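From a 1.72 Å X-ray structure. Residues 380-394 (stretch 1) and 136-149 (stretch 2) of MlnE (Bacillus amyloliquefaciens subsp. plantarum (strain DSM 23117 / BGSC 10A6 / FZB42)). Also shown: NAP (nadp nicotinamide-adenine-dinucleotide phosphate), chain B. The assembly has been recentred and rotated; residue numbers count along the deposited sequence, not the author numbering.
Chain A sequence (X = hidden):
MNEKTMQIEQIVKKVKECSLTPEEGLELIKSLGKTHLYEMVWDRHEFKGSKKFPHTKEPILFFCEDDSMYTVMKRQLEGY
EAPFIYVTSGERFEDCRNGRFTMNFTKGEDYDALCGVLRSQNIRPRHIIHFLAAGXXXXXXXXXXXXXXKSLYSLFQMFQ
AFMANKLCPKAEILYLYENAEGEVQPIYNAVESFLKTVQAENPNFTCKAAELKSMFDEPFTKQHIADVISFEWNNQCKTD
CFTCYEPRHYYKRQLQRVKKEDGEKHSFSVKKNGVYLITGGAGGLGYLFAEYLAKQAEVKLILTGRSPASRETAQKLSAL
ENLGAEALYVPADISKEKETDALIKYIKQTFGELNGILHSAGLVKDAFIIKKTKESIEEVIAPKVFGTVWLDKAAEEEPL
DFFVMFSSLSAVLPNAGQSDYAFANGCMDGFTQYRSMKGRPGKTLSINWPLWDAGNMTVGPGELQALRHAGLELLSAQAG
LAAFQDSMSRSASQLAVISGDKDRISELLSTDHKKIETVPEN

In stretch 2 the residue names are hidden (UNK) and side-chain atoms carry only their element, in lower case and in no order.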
ATOM      1  N   VAL A 380     -10.172   3.621  -7.666  1.00 25.12           N
ATOM      2  CA  VAL A 380      -8.876   2.931  -7.715  1.00 27.74           C
ATOM      3  C   VAL A 380      -8.630   2.098  -6.468  1.00 26.92           C
ATOM      4  O   VAL A 380      -8.061   1.008  -6.561  1.00 28.30           O
ATOM      5  CB  VAL A 380      -7.760   3.936  -7.941  1.00 26.86           C
ATOM      6  CG1 VAL A 380      -6.396   3.364  -7.644  1.00 29.12           C
ATOM      7  CG2 VAL A 380      -7.846   4.501  -9.342  1.00 29.45           C
ATOM      8  N   ILE A 381      -9.005   2.612  -5.289  1.00 27.73           N
ATOM      9  CA  ILE A 381      -8.672   1.895  -4.068  1.00 25.75           C
ATOM     10  C   ILE A 381      -9.641   0.739  -3.759  1.00 28.54           C
ATOM     11  O   ILE A 381      -9.267  -0.163  -2.981  1.00 30.02           O
ATOM     12  CB  ILE A 381      -8.556   2.796  -2.808  1.00 27.09           C
ATOM     13  CG1 ILE A 381      -9.908   3.287  -2.314  1.00 27.07           C
ATOM     14  CG2 ILE A 381      -7.560   3.920  -3.075  1.00 29.18           C
ATOM     15  CD1 ILE A 381      -9.806   4.032  -0.974  1.00 29.77           C
ATOM     16  N   ALA A 382     -10.859   0.778  -4.313  1.00 25.91           N
ATOM     17  CA  ALA A 382     -11.895  -0.175  -3.914  1.00 26.60           C
ATOM     18  C   ALA A 382     -11.430  -1.627  -3.924  1.00 26.48           C
ATOM     19  O   ALA A 382     -11.645  -2.310  -2.946  1.00 26.47           O
ATOM     20  CB  ALA A 382     -13.136  -0.033  -4.829  1.00 27.40           C
ATOM     21  N   PRO A 383     -10.817  -2.115  -5.028  1.00 27.89           N
ATOM     22  CA  PRO A 383     -10.539  -3.551  -4.998  1.00 27.87           C
ATOM     23  C   PRO A 383      -9.399  -4.014  -4.098  1.00 30.25           C
ATOM     24  O   PRO A 383      -9.370  -5.181  -3.657  1.00 29.23           O
ATOM     25  CB  PRO A 383     -10.188  -3.875  -6.445  1.00 28.00           C
ATOM     26  CG  PRO A 383      -9.762  -2.562  -7.054  1.00 28.57           C
ATOM     27  CD  PRO A 383     -10.543  -1.520  -6.344  1.00 28.42           C
ATOM     28  N   LYS A 384      -8.436  -3.126  -3.893  1.00 28.35           N
ATOM     29  CA  LYS A 384      -7.195  -3.429  -3.189  1.00 27.14           C
ATOM     30  C   LYS A 384      -7.274  -3.060  -1.686  1.00 26.06           C
ATOM     31  O   LYS A 384      -6.569  -3.605  -0.874  1.00 24.93           O
ATOM     32  CB  LYS A 384      -6.042  -2.698  -3.876  1.00 27.15           C
ATOM     33  CG  LYS A 384      -5.604  -3.358  -5.175  1.00 25.80           C
ATOM     34  CD  LYS A 384      -4.664  -2.549  -5.948  1.00 27.94           C
ATOM     35  CE  LYS A 384      -4.267  -3.220  -7.269  1.00 30.31           C
ATOM     36  NZ  LYS A 384      -3.462  -4.429  -7.057  1.00 28.60           N
ATOM     37  N   VAL A 385      -8.098  -2.086  -1.327  1.00 27.76           N
ATOM     38  CA  VAL A 385      -8.315  -1.768   0.101  1.00 25.83           C
ATOM     39  C   VAL A 385      -9.488  -2.577   0.613  1.00 28.51           C
ATOM     40  O   VAL A 385      -9.282  -3.569   1.300  1.00 28.36           O
ATOM     41  CB  VAL A 385      -8.410  -0.281   0.353  1.00 26.60           C
ATOM     42  CG1 VAL A 385      -8.727  -0.007   1.845  1.00 28.90           C
ATOM     43  CG2 VAL A 385      -7.126   0.376  -0.084  1.00 26.64           C
ATOM     44  N   PHE A 386     -10.700  -2.248   0.188  1.00 27.82           N
ATOM     45  CA  PHE A 386     -11.891  -2.960   0.668  1.00 25.22           C
ATOM     46  C   PHE A 386     -11.956  -4.388   0.185  1.00 28.25           C
ATOM     47  O   PHE A 386     -12.257  -5.317   0.958  1.00 28.05           O
ATOM     48  CB  PHE A 386     -13.147  -2.214   0.241  1.00 27.62           C
ATOM     49  CG  PHE A 386     -13.309  -0.911   0.923  1.00 28.09           C
ATOM     50  CD1 PHE A 386     -13.861  -0.869   2.193  1.00 27.75           C
ATOM     51  CD2 PHE A 386     -12.908   0.260   0.331  1.00 28.23           C
ATOM     52  CE1 PHE A 386     -14.040   0.317   2.830  1.00 30.43           C
ATOM     53  CE2 PHE A 386     -13.104   1.477   0.970  1.00 28.55           C
ATOM     54  CZ  PHE A 386     -13.649   1.488   2.242  1.00 26.93           C
ATOM     55  N   GLY A 387     -11.635  -4.599  -1.086  1.00 26.18           N
ATOM     56  CA  GLY A 387     -11.724  -5.944  -1.669  1.00 29.68           C
ATOM     57  C   GLY A 387     -10.861  -6.961  -0.956  1.00 27.81           C
ATOM     58  O   GLY A 387     -11.310  -8.045  -0.624  1.00 27.67           O
ATOM     59  N   THR A 388      -9.620  -6.580  -0.719  1.00 26.20           N
ATOM     60  CA  THR A 388      -8.695  -7.427   0.009  1.00 26.24           C
ATOM     61  C   THR A 388      -9.273  -7.828   1.363  1.00 27.52           C
ATOM     62  O   THR A 388      -9.204  -9.001   1.758  1.00 27.31           O
ATOM     63  CB  THR A 388      -7.382  -6.685   0.197  1.00 27.02           C
ATOM     64  OG1 THR A 388      -6.877  -6.264  -1.065  1.00 26.42           O
ATOM     65  CG2 THR A 388      -6.348  -7.566   0.853  1.00 28.09           C
ATOM     66  N   VAL A 389      -9.832  -6.838   2.069  1.00 25.88           N
ATOM     67  CA  VAL A 389     -10.346  -7.079   3.430  1.00 27.46           C
ATOM     68  C   VAL A 389     -11.541  -7.992   3.366  1.00 26.51           C
ATOM     69  O   VAL A 389     -11.679  -8.900   4.191  1.00 27.42           O
ATOM     70  CB  VAL A 389     -10.622  -5.750   4.192  1.00 28.54           C
ATOM     71  CG1 VAL A 389     -11.265  -5.978   5.556  1.00 28.20           C
ATOM     72  CG2 VAL A 389      -9.277  -4.977   4.384  1.00 25.96           C
ATOM     73  N   TRP A 390     -12.402  -7.773   2.368  1.00 28.53           N
ATOM     74  CA  TRP A 390     -13.587  -8.603   2.246  1.00 27.24           C
ATOM     75  C   TRP A 390     -13.275 -10.031   1.900  1.00 27.55           C
ATOM     76  O   TRP A 390     -13.971 -10.981   2.385  1.00 29.22           O
ATOM     77  CB  TRP A 390     -14.551  -8.018   1.243  1.00 27.74           C
ATOM     78  CG  TRP A 390     -15.031  -6.624   1.500  1.00 26.91           C
ATOM     79  CD1 TRP A 390     -15.436  -5.763   0.541  1.00 29.18           C
ATOM     80  CD2 TRP A 390     -15.234  -5.956   2.750  1.00 27.97           C
ATOM     81  NE1 TRP A 390     -15.815  -4.569   1.085  1.00 29.26           N
ATOM     82  CE2 TRP A 390     -15.764  -4.670   2.448  1.00 29.25           C
ATOM     83  CE3 TRP A 390     -15.069  -6.306   4.096  1.00 30.28           C
ATOM     84  CZ2 TRP A 390     -16.086  -3.707   3.443  1.00 29.35           C
ATOM     85  CZ3 TRP A 390     -15.430  -5.344   5.096  1.00 30.60           C
ATOM     86  CH2 TRP A 390     -15.904  -4.060   4.753  1.00 32.13           C
ATOM     87  N   LEU A 391     -12.210 -10.235   1.110  1.00 27.79           N
ATOM     88  CA  LEU A 391     -11.794 -11.591   0.736  1.00 28.40           C
ATOM     89  C   LEU A 391     -11.250 -12.323   1.957  1.00 29.44           C
ATOM     90  O   LEU A 391     -11.569 -13.460   2.201  1.00 29.09           O
ATOM     91  CB  LEU A 391     -10.724 -11.543  -0.324  1.00 29.58           C
ATOM     92  CG  LEU A 391     -11.150 -11.194  -1.741  1.00 28.34           C
ATOM     93  CD1 LEU A 391     -10.018 -10.702  -2.618  1.00 31.20           C
ATOM     94  CD2 LEU A 391     -11.758 -12.471  -2.351  1.00 30.75           C
ATOM     95  N   ASP A 392     -10.428 -11.658   2.740  1.00 28.90           N
ATOM     96  CA  ASP A 392      -9.945 -12.254   3.975  1.00 28.75           C
ATOM     97  C   ASP A 392     -11.125 -12.570   4.919  1.00 29.88           C
ATOM     98  O   ASP A 392     -11.154 -13.635   5.532  1.00 31.90           O
ATOM     99  CB  ASP A 392      -9.010 -11.322   4.692  1.00 27.85           C
ATOM    100  CG  ASP A 392      -8.696 -11.784   6.130  1.00 27.82           C
ATOM    101  OD1 ASP A 392      -7.872 -12.697   6.249  1.00 31.84           O
ATOM    102  OD2 ASP A 392      -9.267 -11.223   7.070  1.00 28.97           O
ATOM    103  N   LYS A 393     -12.042 -11.628   5.046  1.00 29.35           N
ATOM    104  CA  LYS A 393     -13.159 -11.719   5.961  1.00 29.65           C
ATOM    105  C   LYS A 393     -14.092 -12.863   5.559  1.00 33.68           C
ATOM    106  O   LYS A 393     -14.347 -13.737   6.357  1.00 32.25           O
ATOM    107  CB  LYS A 393     -13.930 -10.428   6.002  1.00 31.65           C
ATOM    108  CG  LYS A 393     -14.931 -10.345   7.158  1.00 32.26           C
ATOM    109  CD  LYS A 393     -15.524  -8.931   7.140  1.00 34.11           C
ATOM    110  CE  LYS A 393     -16.381  -8.616   8.364  1.00 33.16           C
ATOM    111  NZ  LYS A 393     -16.886  -7.244   8.354  1.00 32.63           N
ATOM    112  N   ALA A 394     -14.516 -12.890   4.298  1.00 31.43           N
ATOM    113  CA  ALA A 394     -15.383 -13.988   3.825  1.00 32.07           C
ATOM    114  C   ALA A 394     -14.722 -15.352   3.905  1.00 33.87           C
ATOM    115  O   ALA A 394     -15.410 -16.338   4.031  1.00 31.07           O
ATOM    116  CB  ALA A 394     -15.801 -13.734   2.398  1.00 34.63           C
ATOM    117  N   UNK A 136      -8.239   2.198  16.338  1.00 29.88           N
ATOM    118  CA  UNK A 136      -7.831   0.861  15.930  1.00 30.71           C
ATOM    119  C   UNK A 136      -8.363   0.526  14.549  1.00 29.39           C
ATOM    120  O   UNK A 136      -9.493   0.830  14.184  1.00 27.72           O
ATOM    121  c   UNK A 136      -8.529  -1.246  19.235  1.00 41.27           C
ATOM    122  c   UNK A 136      -7.950  -0.124  18.382  1.00 37.99           C
ATOM    123  c   UNK A 136      -6.453  -0.205  18.448  1.00 39.58           C
ATOM    124  c   UNK A 136      -8.381  -0.209  16.900  1.00 32.59           C
ATOM    125  N   UNK A 137      -7.578  -0.216  13.800  1.00 27.60           N
ATOM    126  CA  UNK A 137      -8.077  -0.784  12.566  1.00 26.57           C
ATOM    127  C   UNK A 137      -9.003  -1.924  12.904  1.00 28.61           C
ATOM    128  O   UNK A 137      -8.720  -2.727  13.789  1.00 28.94           O
ATOM    129  c   UNK A 137      -7.983  -4.164   9.473  1.00 29.73           C
ATOM    130  c   UNK A 137      -7.544  -3.441  10.597  1.00 25.14           C
ATOM    131  c   UNK A 137      -6.898  -1.278  11.719  1.00 27.28           C
ATOM    132  c   UNK A 137      -7.327  -2.062  10.503  1.00 27.89           C
ATOM    133  c   UNK A 137      -8.226  -3.486   8.278  1.00 29.05           C
ATOM    134  c   UNK A 137      -7.565  -1.414   9.269  1.00 27.57           C
ATOM    135  c   UNK A 137      -8.000  -2.126   8.186  1.00 30.33           C
ATOM    136  N   UNK A 138     -10.143  -1.965  12.226  1.00 28.18           N
ATOM    137  CA  UNK A 138     -11.045  -3.070  12.259  1.00 32.59           C
ATOM    138  C   UNK A 138     -11.508  -3.332  10.839  1.00 31.74           C
ATOM    139  O   UNK A 138     -11.642  -2.385  10.042  1.00 29.81           O
ATOM    140  n   UNK A 138     -15.611  -4.130  15.357  1.00 64.20           N
ATOM    141  c   UNK A 138     -13.607  -2.442  15.124  1.00 59.59           C
ATOM    142  c   UNK A 138     -14.415  -3.658  14.598  1.00 67.13           C
ATOM    143  c   UNK A 138     -12.193  -2.438  14.510  1.00 49.60           C
ATOM    144  c   UNK A 138     -12.312  -2.725  13.020  1.00 38.64           C
ATOM    145  N   UNK A 139     -11.832  -4.593  10.570  1.00 30.10           N
ATOM    146  CA  UNK A 139     -12.203  -5.024   9.223  1.00 30.02           C
ATOM    147  C   UNK A 139     -13.725  -4.835   8.998  1.00 29.51           C
ATOM    148  O   UNK A 139     -14.432  -5.776   8.553  1.00 30.13           O
ATOM    149  c   UNK A 139     -11.740  -6.456   8.973  1.00 30.54           C
ATOM    150  n   UNK A 139     -12.523  -8.719   9.374  1.00 33.11           N
ATOM    151  o   UNK A 139     -13.030  -7.138  10.838  1.00 29.46           O
ATOM    152  c   UNK A 139     -12.505  -7.476   9.810  1.00 31.70           C
ATOM    153  N   UNK A 140     -14.228  -3.657   9.353  1.00 28.34           N
ATOM    154  CA  UNK A 140     -15.633  -3.298   9.066  1.00 30.38           C
ATOM    155  C   UNK A 140     -15.663  -2.087   8.127  1.00 31.30           C
ATOM    156  O   UNK A 140     -14.733  -1.225   8.132  1.00 30.37           O
ATOM    157  c   UNK A 140     -16.420  -2.893  10.314  1.00 31.82           C
ATOM    158  c   UNK A 140     -16.397  -3.986  11.333  1.00 34.95           C
ATOM    159  o   UNK A 140     -15.803  -1.732  10.883  1.00 31.74           O
ATOM    160  N   UNK A 141     -16.748  -1.969   7.380  1.00 31.46           N
ATOM    161  CA  UNK A 141     -16.872  -0.874   6.455  1.00 33.07           C
ATOM    162  C   UNK A 141     -16.763   0.446   7.168  1.00 33.69           C
ATOM    163  O   UNK A 141     -16.070   1.338   6.723  1.00 30.96           O
ATOM    164  c   UNK A 141     -19.573   0.078   3.845  1.00 44.57           C
ATOM    165  o   UNK A 141     -19.742   0.981   3.017  1.00 48.57           O
ATOM    166  o   UNK A 141     -20.357  -0.865   3.991  1.00 42.15           O
ATOM    167  c   UNK A 141     -18.191  -0.938   5.731  1.00 35.32           C
ATOM    168  c   UNK A 141     -18.308   0.155   4.673  1.00 37.22           C
ATOM    169  N   UNK A 142     -17.501   0.583   8.247  1.00 31.76           N
ATOM    170  CA  UNK A 142     -17.553   1.852   8.952  1.00 35.00           C
ATOM    171  C   UNK A 142     -16.166   2.266   9.478  1.00 30.97           C
ATOM    172  O   UNK A 142     -15.768   3.408   9.368  1.00 29.22           O
ATOM    173  o   UNK A 142     -19.314   3.945  10.116  1.00 58.54           O
ATOM    174  c   UNK A 142     -18.753   3.069  10.791  1.00 47.78           C
ATOM    175  o   UNK A 142     -18.320   3.272  11.944  1.00 52.18           O
ATOM    176  c   UNK A 142     -18.520   1.735  10.132  1.00 41.89           C
ATOM    177  N   UNK A 143     -15.438   1.327  10.057  1.00 28.91           N
ATOM    178  CA  UNK A 143     -14.143   1.633  10.624  1.00 33.08           C
ATOM    179  C   UNK A 143     -13.191   2.024   9.498  1.00 30.71           C
ATOM    180  O   UNK A 143     -12.435   2.972   9.649  1.00 29.33           O
ATOM    181  c   UNK A 143     -13.563   0.442  11.351  1.00 36.22           C
ATOM    182  N   UNK A 144     -13.196   1.254   8.417  1.00 28.32           N
ATOM    183  CA  UNK A 144     -12.273   1.547   7.320  1.00 27.89           C
ATOM    184  C   UNK A 144     -12.573   2.887   6.684  1.00 28.37           C
ATOM    185  O   UNK A 144     -11.652   3.661   6.403  1.00 24.57           O
ATOM    186  c   UNK A 144     -12.251   0.427   6.337  1.00 29.27           C
ATOM    187  c   UNK A 144     -13.228  -2.619   5.612  1.00 35.29           C
ATOM    188  s   UNK A 144     -11.553  -2.092   5.548  1.00 33.90           S
ATOM    189  c   UNK A 144     -11.591  -0.830   6.887  1.00 29.98           C
ATOM    190  N   UNK A 145     -13.851   3.202   6.511  1.00 27.60           N
ATOM    191  CA  UNK A 145     -14.221   4.501   5.966  1.00 27.97           C
ATOM    192  C   UNK A 145     -13.711   5.629   6.842  1.00 27.88           C
ATOM    193  O   UNK A 145     -13.165   6.616   6.316  1.00 25.75           O
ATOM    194  c   UNK A 145     -15.744   4.618   5.782  1.00 31.41           C
ATOM    195  c   UNK A 145     -16.263   3.897   4.564  1.00 40.68           C
ATOM    196  n   UNK A 145     -16.993   4.433   1.481  1.00 54.25           N
ATOM    197  n   UNK A 145     -18.251   3.416   3.185  1.00 49.42           N
ATOM    198  c   UNK A 145     -17.740   4.236   4.272  1.00 46.23           C
ATOM    199  n   UNK A 145     -18.445   2.729   1.003  1.00 59.29           N
ATOM    200  c   UNK A 145     -17.895   3.539   1.896  1.00 55.59           C
ATOM    201  N   UNK A 146     -13.866   5.510   8.158  1.00 30.27           N
ATOM    202  CA  UNK A 146     -13.384   6.571   9.073  1.00 31.43           C
ATOM    203  C   UNK A 146     -11.890   6.717   9.010  1.00 28.01           C
ATOM    204  O   UNK A 146     -11.392   7.869   8.982  1.00 25.58           O
ATOM    205  c   UNK A 146     -15.867   6.354  12.031  1.00 51.35           C
ATOM    206  c   UNK A 146     -13.809   6.329  10.505  1.00 33.85           C
ATOM    207  c   UNK A 146     -17.385   6.634  11.939  1.00 58.55           C
ATOM    208  c   UNK A 146     -15.317   6.375  10.606  1.00 41.53           C
ATOM    209  n   UNK A 146     -18.210   5.938  12.966  1.00 59.00           N
ATOM    210  N   UNK A 147     -11.168   5.576   8.958  1.00 25.88           N
ATOM    211  CA  UNK A 147      -9.696   5.661   8.900  1.00 24.70           C
ATOM    212  C   UNK A 147      -9.244   6.351   7.586  1.00 23.31           C
ATOM    213  O   UNK A 147      -8.367   7.201   7.589  1.00 24.35           O
ATOM    214  c   UNK A 147      -9.188   3.698  10.482  1.00 25.27           C
ATOM    215  c   UNK A 147      -9.032   4.325   9.064  1.00 24.70           C
ATOM    216  o   UNK A 147      -7.723   1.935   9.806  1.00 25.99           O
ATOM    217  c   UNK A 147      -8.117   2.678  10.734  1.00 24.96           C
ATOM    218  n   UNK A 147      -7.557   2.705  11.912  1.00 25.16           N
ATOM    219  N   UNK A 148      -9.907   6.015   6.482  1.00 25.91           N
ATOM    220  CA  UNK A 148      -9.547   6.615   5.186  1.00 25.08           C
ATOM    221  C   UNK A 148      -9.846   8.105   5.213  1.00 26.41           C
ATOM    222  O   UNK A 148      -9.024   8.936   4.743  1.00 26.52           O
ATOM    223  c   UNK A 148     -10.284   5.918   4.068  1.00 26.54           C
ATOM    224  c   UNK A 148     -10.914   3.751   2.994  1.00 26.45           C
ATOM    225  c   UNK A 148      -9.818   4.484   3.768  1.00 26.07           C
ATOM    226  c   UNK A 148      -8.529   4.540   2.960  1.00 26.43           C
ATOM    227  N   UNK A 149     -10.962   8.488   5.818  1.00 25.94           N
ATOM    228  CA  UNK A 149     -11.214   9.954   5.943  1.00 28.87           C
ATOM    229  C   UNK A 149     -10.210  10.723   6.783  1.00 29.92           C
ATOM    230  O   UNK A 149      -9.886  11.858   6.458  1.00 30.11           O
ATOM    231  c   UNK A 149     -12.630  10.217   6.415  1.00 28.54           C
ATOM    232  c   UNK A 149     -13.604   9.971   5.321  1.00 31.79           C
ATOM    233  n   UNK A 149     -14.832   9.713   5.683  1.00 34.01           N
ATOM    234  o   UNK A 149     -13.246   9.965   4.138  1.00 34.00           O
TER
HETATM  235  PA  NAP B 601      -5.939  -6.092 -15.780  1.00 37.79           P
HETATM  236  O1A NAP B 601      -5.747  -6.977 -17.040  1.00 39.96           O
HETATM  237  O2A NAP B 601      -6.796  -4.839 -15.776  1.00 38.21           O
HETATM  238  O5B NAP B 601      -6.630  -7.108 -14.741  1.00 34.52           O
HETATM  239  C5B NAP B 601      -7.176  -6.598 -13.532  1.00 34.33           C
HETATM  240  C4B NAP B 601      -8.549  -7.221 -13.469  1.00 32.59           C
HETATM  241  O4B NAP B 601      -9.182  -6.757 -12.257  1.00 31.32           O
HETATM  242  C3B NAP B 601      -9.506  -6.816 -14.623  1.00 37.75           C
HETATM  243  O3B NAP B 601      -9.790  -7.943 -15.459  1.00 36.49           O
HETATM  244  C2B NAP B 601     -10.793  -6.369 -13.911  1.00 34.25           C
HETATM  245  O2B NAP B 601     -11.929  -6.899 -14.534  1.00 33.34           O
HETATM  246  C1B NAP B 601     -10.572  -6.879 -12.467  1.00 32.37           C
HETATM  247  N9A NAP B 601     -11.221  -6.077 -11.439  1.00 33.48           N
HETATM  248  C8A NAP B 601     -11.087  -4.715 -11.205  1.00 32.99           C
HETATM  249  N7A NAP B 601     -11.908  -4.305 -10.177  1.00 31.38           N
HETATM  250  C5A NAP B 601     -12.506  -5.416  -9.701  1.00 31.69           C
HETATM  251  C6A NAP B 601     -13.468  -5.707  -8.662  1.00 31.87           C
HETATM  252  N6A NAP B 601     -13.889  -4.663  -7.875  1.00 36.22           N
HETATM  253  N1A NAP B 601     -13.940  -7.028  -8.536  1.00 29.97           N
HETATM  254  C2A NAP B 601     -13.475  -8.001  -9.341  1.00 33.64           C
HETATM  255  N3A NAP B 601     -12.572  -7.795 -10.339  1.00 35.38           N
HETATM  256  C4A NAP B 601     -12.079  -6.572 -10.561  1.00 32.23           C
HETATM  257  O3  NAP B 601      -4.494  -5.694 -15.136  1.00 39.12           O
HETATM  258  PN  NAP B 601      -3.188  -6.649 -15.011  1.00 41.92           P
HETATM  259  O1N NAP B 601      -2.045  -6.058 -15.817  1.00 44.91           O
HETATM  260  O2N NAP B 601      -3.706  -8.061 -15.091  1.00 40.25           O
HETATM  261  O5D NAP B 601      -2.695  -6.506 -13.477  1.00 47.23           O
HETATM  262  C5D NAP B 601      -3.374  -7.364 -12.516  1.00 47.29           C
HETATM  263  C4D NAP B 601      -2.957  -7.051 -11.072  1.00 45.78           C
HETATM  264  O4D NAP B 601      -1.546  -7.021 -10.915  1.00 42.29           O
HETATM  265  C3D NAP B 601      -3.463  -5.654 -10.690  1.00 46.67           C
HETATM  266  O3D NAP B 601      -4.008  -5.708  -9.384  1.00 40.74           O
HETATM  267  C2D NAP B 601      -2.243  -4.756 -10.781  1.00 49.10           C
HETATM  268  O2D NAP B 601      -2.342  -3.593  -9.911  1.00 49.66           O
HETATM  269  C1D NAP B 601      -1.059  -5.718 -10.477  1.00 46.46           C
HETATM  270  N1N NAP B 601       0.171  -5.240 -11.159  1.00 48.81           N
HETATM  271  C2N NAP B 601       0.332  -5.372 -12.526  1.00 47.89           C
HETATM  272  C3N NAP B 601       1.468  -4.930 -13.230  1.00 47.03           C
HETATM  273  C7N NAP B 601       1.623  -5.109 -14.766  1.00 50.30           C
HETATM  274  O7N NAP B 601       2.605  -4.649 -15.354  1.00 41.04           O
HETATM  275  N7N NAP B 601       0.737  -5.779 -15.517  1.00 47.65           N
HETATM  276  C4N NAP B 601       2.468  -4.292 -12.483  1.00 41.10           C
HETATM  277  C5N NAP B 601       2.287  -4.120 -11.105  1.00 45.13           C
HETATM  278  C6N NAP B 601       1.144  -4.619 -10.452  1.00 47.13           C
HETATM  279  P2B NAP B 601     -13.429  -6.231 -14.444  1.00 36.08           P
HETATM  280  O1X NAP B 601     -13.370  -4.808 -14.982  1.00 36.16           O
HETATM  281  O2X NAP B 601     -14.340  -7.196 -15.267  1.00 36.27           O
HETATM  282  O3X NAP B 601     -13.777  -6.227 -12.981  1.00 39.49           O
HETATM  283  O   HOH W   1     -10.734  -9.001   6.959  1.00 29.48           O

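Position 136 carries four carbons, forked at the second, and nothing of stretch 1 lies in reach: Leu-136. Position 137 has one carbon and then a six-carbon ring, whose edge meets Val-389 CG2; this is Phe-137, with CZ 4.3 Å from that methyl. Position 138 holds four carbons in a row ending in nitrogen, exposed and without a partner: Lys-138.

At 139 two carbons end in one oxygen and one nitrogen, a carboxamide, so Asn-139. Its CB packs 3.5 Å from Val-389 CG1, and its ND2 donates to a water at 3.0 Å, which in turn donates to Val-389 O and Asp-392 OD2. The backbone matters as much: Lys-393 NZ donates to Asn-139 O at 2.9 Å, the only direct hydrogen bond between the stretches.

Position 140 shows one carbon bearing an oxygen and a carbon, and CA-to-CB points away from stretch 1. Thr-140 caps the helix, OG1 accepting from the backbone N of position 143 at 3.2 Å. Position 141 has three carbons, the last with two oxygens: Glu-141, whose backbone N sits 3.5 Å from Trp-390 CH2, at the indole edge. Position 142 is one carbon shorter, also ending in two oxygens, and faces away: Asp-142. A single carbon at 143, out of reach, gives Ala-143.

Position 144 is an unbranched chain of two carbons, sulfur and carbon, pointing toward stretch 1: Met-144. Its CE lies 3.2 Å from Trp-390 CH2 and 3.9 Å from Phe-386 CD1, while SD is 3.9 Å from Val-389 CG2. At 145, three carbons, a nitrogen and a carbon with two more nitrogens spell Arg-145; its CG comes within 4.2 Å of Phe-386 CZ, and its NE forms a salt bridge to Glu-141 OE2 at 2.9 Å.

Position 146, four carbons ending in nitrogen, is Lys-146, bridging to Asp-142 with NZ 2.9 Å from OD2. Position 147, three carbons ending in oxygen and nitrogen, is Gln-147, clear of stretch 1. Position 148 repeats the four-carbon fork but points inward: Leu-148, with CD1 3.6 Å from Phe-386 CZ and 4.1 Å from Ile-381 CD1. Position 149, two carbons with oxygen and nitrogen, is Asn-149, out of reach.

The rules are economical. Two helices run nearly antiparallel, axes 11.8 Å apart at closest approach, and residues four apart, Met-144 and Leu-148, supply the apolar face. Flexible methionine fits between Phe-386, Val-389 and Trp-390, while lysine and water tie down the polar loop before the helix.

Stretch 2 136-149: LFKNTEDAMRKQLN
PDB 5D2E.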